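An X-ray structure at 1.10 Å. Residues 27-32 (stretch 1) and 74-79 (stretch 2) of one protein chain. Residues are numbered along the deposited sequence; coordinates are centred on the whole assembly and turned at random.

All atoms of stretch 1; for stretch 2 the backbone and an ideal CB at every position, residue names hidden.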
# COMPACT_ATOMS: atom_id res chain seq x y z
N ASP A 27 16.00 6.33 -0.49
CA ASP A 27 16.04 6.52 -1.96
C ASP A 27 14.84 7.25 -2.56
O ASP A 27 14.85 7.58 -3.73
CB ASP A 27 16.32 5.18 -2.68
CG ASP A 27 15.20 4.16 -2.50
OD1 ASP A 27 14.14 4.53 -1.95
OD2 ASP A 27 15.42 3.01 -2.91
N ASN A 28 13.85 7.61 -1.76
CA ASN A 28 12.61 8.25 -2.24
C ASN A 28 11.97 7.46 -3.38
O ASN A 28 11.25 8.02 -4.19
CB ASN A 28 12.78 9.74 -2.56
CG ASN A 28 13.34 10.50 -1.39
OD1 ASN A 28 12.84 10.43 -0.26
ND2 ASN A 28 14.47 11.13 -1.62
N LYS A 29 12.15 6.14 -3.35
CA LYS A 29 11.61 5.27 -4.37
C LYS A 29 11.02 3.95 -3.87
O LYS A 29 9.97 3.51 -4.28
CB LYS A 29 12.65 4.99 -5.47
CG LYS A 29 12.17 4.04 -6.52
CD LYS A 29 12.01 4.63 -7.89
CE LYS A 29 11.62 3.55 -8.91
NZ LYS A 29 10.55 3.98 -9.90
N SER A 30 11.75 3.28 -3.00
CA SER A 30 11.33 1.96 -2.52
C SER A 30 10.20 2.09 -1.52
O SER A 30 10.22 2.94 -0.64
CB SER A 30 12.53 1.25 -1.90
OG SER A 30 13.58 1.04 -2.82
N ILE A 31 9.26 1.17 -1.61
CA ILE A 31 8.14 1.12 -0.68
C ILE A 31 8.35 0.05 0.36
O ILE A 31 8.60 -1.12 0.01
CB ILE A 31 6.81 0.90 -1.42
CG1 ILE A 31 6.56 1.95 -2.51
CG2 ILE A 31 5.65 0.85 -0.43
CD1 ILE A 31 6.48 3.38 -2.04
N ILE A 32 8.33 0.45 1.63
CA ILE A 32 8.72 -0.40 2.73
C ILE A 32 7.69 -0.34 3.84
O ILE A 32 6.88 0.59 3.92
CB ILE A 32 10.11 0.03 3.28
CG1 ILE A 32 10.07 1.49 3.77
CG2 ILE A 32 11.19 -0.17 2.22
CD1 ILE A 32 11.33 1.96 4.48
N UNK A 74 6.99 -8.96 -7.10
CA UNK A 74 7.17 -7.64 -7.72
C UNK A 74 7.23 -6.59 -6.64
O UNK A 74 6.38 -6.54 -5.75
CB UNK A 74 6.04 -7.33 -8.71
N UNK A 75 8.23 -5.72 -6.71
CA UNK A 75 8.40 -4.66 -5.72
C UNK A 75 7.45 -3.49 -5.96
O UNK A 75 7.24 -3.09 -7.10
CB UNK A 75 9.85 -4.16 -5.73
N UNK A 76 6.89 -2.93 -4.89
CA UNK A 76 6.23 -1.63 -5.01
C UNK A 76 7.30 -0.54 -4.98
O UNK A 76 8.26 -0.58 -4.21
CB UNK A 76 5.20 -1.42 -3.89
N UNK A 77 7.10 0.46 -5.83
CA UNK A 77 7.97 1.61 -5.97
C UNK A 77 7.13 2.86 -6.25
O UNK A 77 6.02 2.79 -6.77
CB UNK A 77 8.99 1.38 -7.08
N UNK A 78 7.72 4.01 -5.93
CA UNK A 78 7.18 5.28 -6.37
C UNK A 78 7.32 5.45 -7.88
O UNK A 78 8.37 5.16 -8.42
CB UNK A 78 7.88 6.43 -5.64
N UNK A 79 6.28 5.93 -8.54
CA UNK A 79 6.27 6.11 -9.99
C UNK A 79 5.76 7.50 -10.33
O UNK A 79 5.04 8.15 -9.55
CB UNK A 79 5.41 5.04 -10.67

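Position 74 lies beyond the reach of stretch 1: nothing of that stretch comes within 5.5 Å of its ideal CB, so the visible atoms hardly constrain the choice. The deposited residue is T74, which makes no contact here.

At position 75 the CA-to-CB bond points sideways, and again nothing of stretch 1 lies near the ideal CB. A short side chain would therefore meet nothing, whereas a long one could extend to S30, whose OG offers an acceptor. That OG already donates to D27 OD2 at 2.7 Å, so a donor from across the gap would complement it, and the nearby carboxylate favours a positive charge in this neighbourhood. Lysine or arginine would suit; shorter polar side chains would scarcely span the 7.0 Å from the ideal CB of position 75 to S30 OG. The residue is R75, whose NH1 donates to S30 OG at 3.1 Å; the hydroxyl approaches the edge of the guanidinium, near its plane, where the N-H bonds point. Water 1 also bridges the two side chains, donating to S30 OG at 2.9 Å and accepting from R75 NH2 at 2.6 Å.

Position 76 has the extended backbone angles of a strand (-80/140). Its carbonyl accepts from I31 N at 3.3 Å, a bond that any residue could supply. The ideal CB stands 3.8 Å from I31 CB, next to a hydrocarbon side chain that offers no polar partner, so leucine, isoleucine, valine or methionine would all be reasonable. The residue is L76, and its CB packs 3.7 Å from I31 CB. Water 2 also bridges the two backbones, donating to L76 O at 2.9 Å and to I31 O at 2.7 Å.

Position 77 forms the single beta bridge with S30, with CA atoms 4.8 Å apart. Its own CA makes a CA-H...O contact with K29 O at 3.2 Å, which shows how tightly the backbones approach. The CA-to-CB bond points sideways, and the ideal CB lies 3.7 Å from K29 O, with the aliphatic part of the K29 side chain running alongside. A beta-branched residue fits the extended angles (-144/157), and a modest apolar group can lie against those methylenes; isoleucine, valine or threonine would serve. The residue is V77, with its CB 3.8 Å from K29 CE.

Position 78 is held through both its backbone N and its backbone O: its N donates to K29 O at 2.8 Å, and its O accepts from K29 NZ at 2.9 Å. The bond through N requires an amide hydrogen, which excludes proline. The ideal CB lies 3.8 Å from K29 O and 4.0 Å from N28 O, with I31 CD1 at 4.9 Å, so the surroundings mix carbonyls with a methyl group. A small residue such as alanine or serine fits easily, though larger ones are not ruled out by these atoms alone. The residue is A78, whose CB rests 4.0 Å from N28 O.

At position 79 the CA-to-CB bond points away from stretch 1, leaving many choices open, with beta-branched residues favoured by the extended backbone. The residue is V79.

Stretch 2 74-79: TRLVAV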
# COMPACT_ATOMS: atom_id res chain seq x y z
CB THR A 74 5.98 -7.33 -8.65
OG1 THR A 74 5.96 -8.26 -9.70
CG2 THR A 74 6.04 -5.94 -9.24
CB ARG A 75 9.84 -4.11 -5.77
CG ARG A 75 10.94 -5.07 -5.32
CD ARG A 75 12.19 -4.29 -4.89
NE ARG A 75 12.59 -3.28 -5.86
CZ ARG A 75 13.03 -2.07 -5.54
NH1 ARG A 75 13.13 -1.71 -4.27
NH2 ARG A 75 13.37 -1.21 -6.49
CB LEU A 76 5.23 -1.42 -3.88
CG LEU A 76 3.83 -1.93 -4.18
CD1 LEU A 76 3.76 -3.44 -4.23
CD2 LEU A 76 2.82 -1.30 -3.26
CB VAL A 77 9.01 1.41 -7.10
CG1 VAL A 77 10.02 0.33 -6.75
CG2 VAL A 77 8.35 1.19 -8.45
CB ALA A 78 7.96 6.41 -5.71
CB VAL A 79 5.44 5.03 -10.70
CG1 VAL A 79 6.04 3.67 -10.48
CG2 VAL A 79 3.97 5.04 -10.31
O HOH W 1 14.05 1.19 -5.68
O HOH W 2 9.77 -2.04 -2.28
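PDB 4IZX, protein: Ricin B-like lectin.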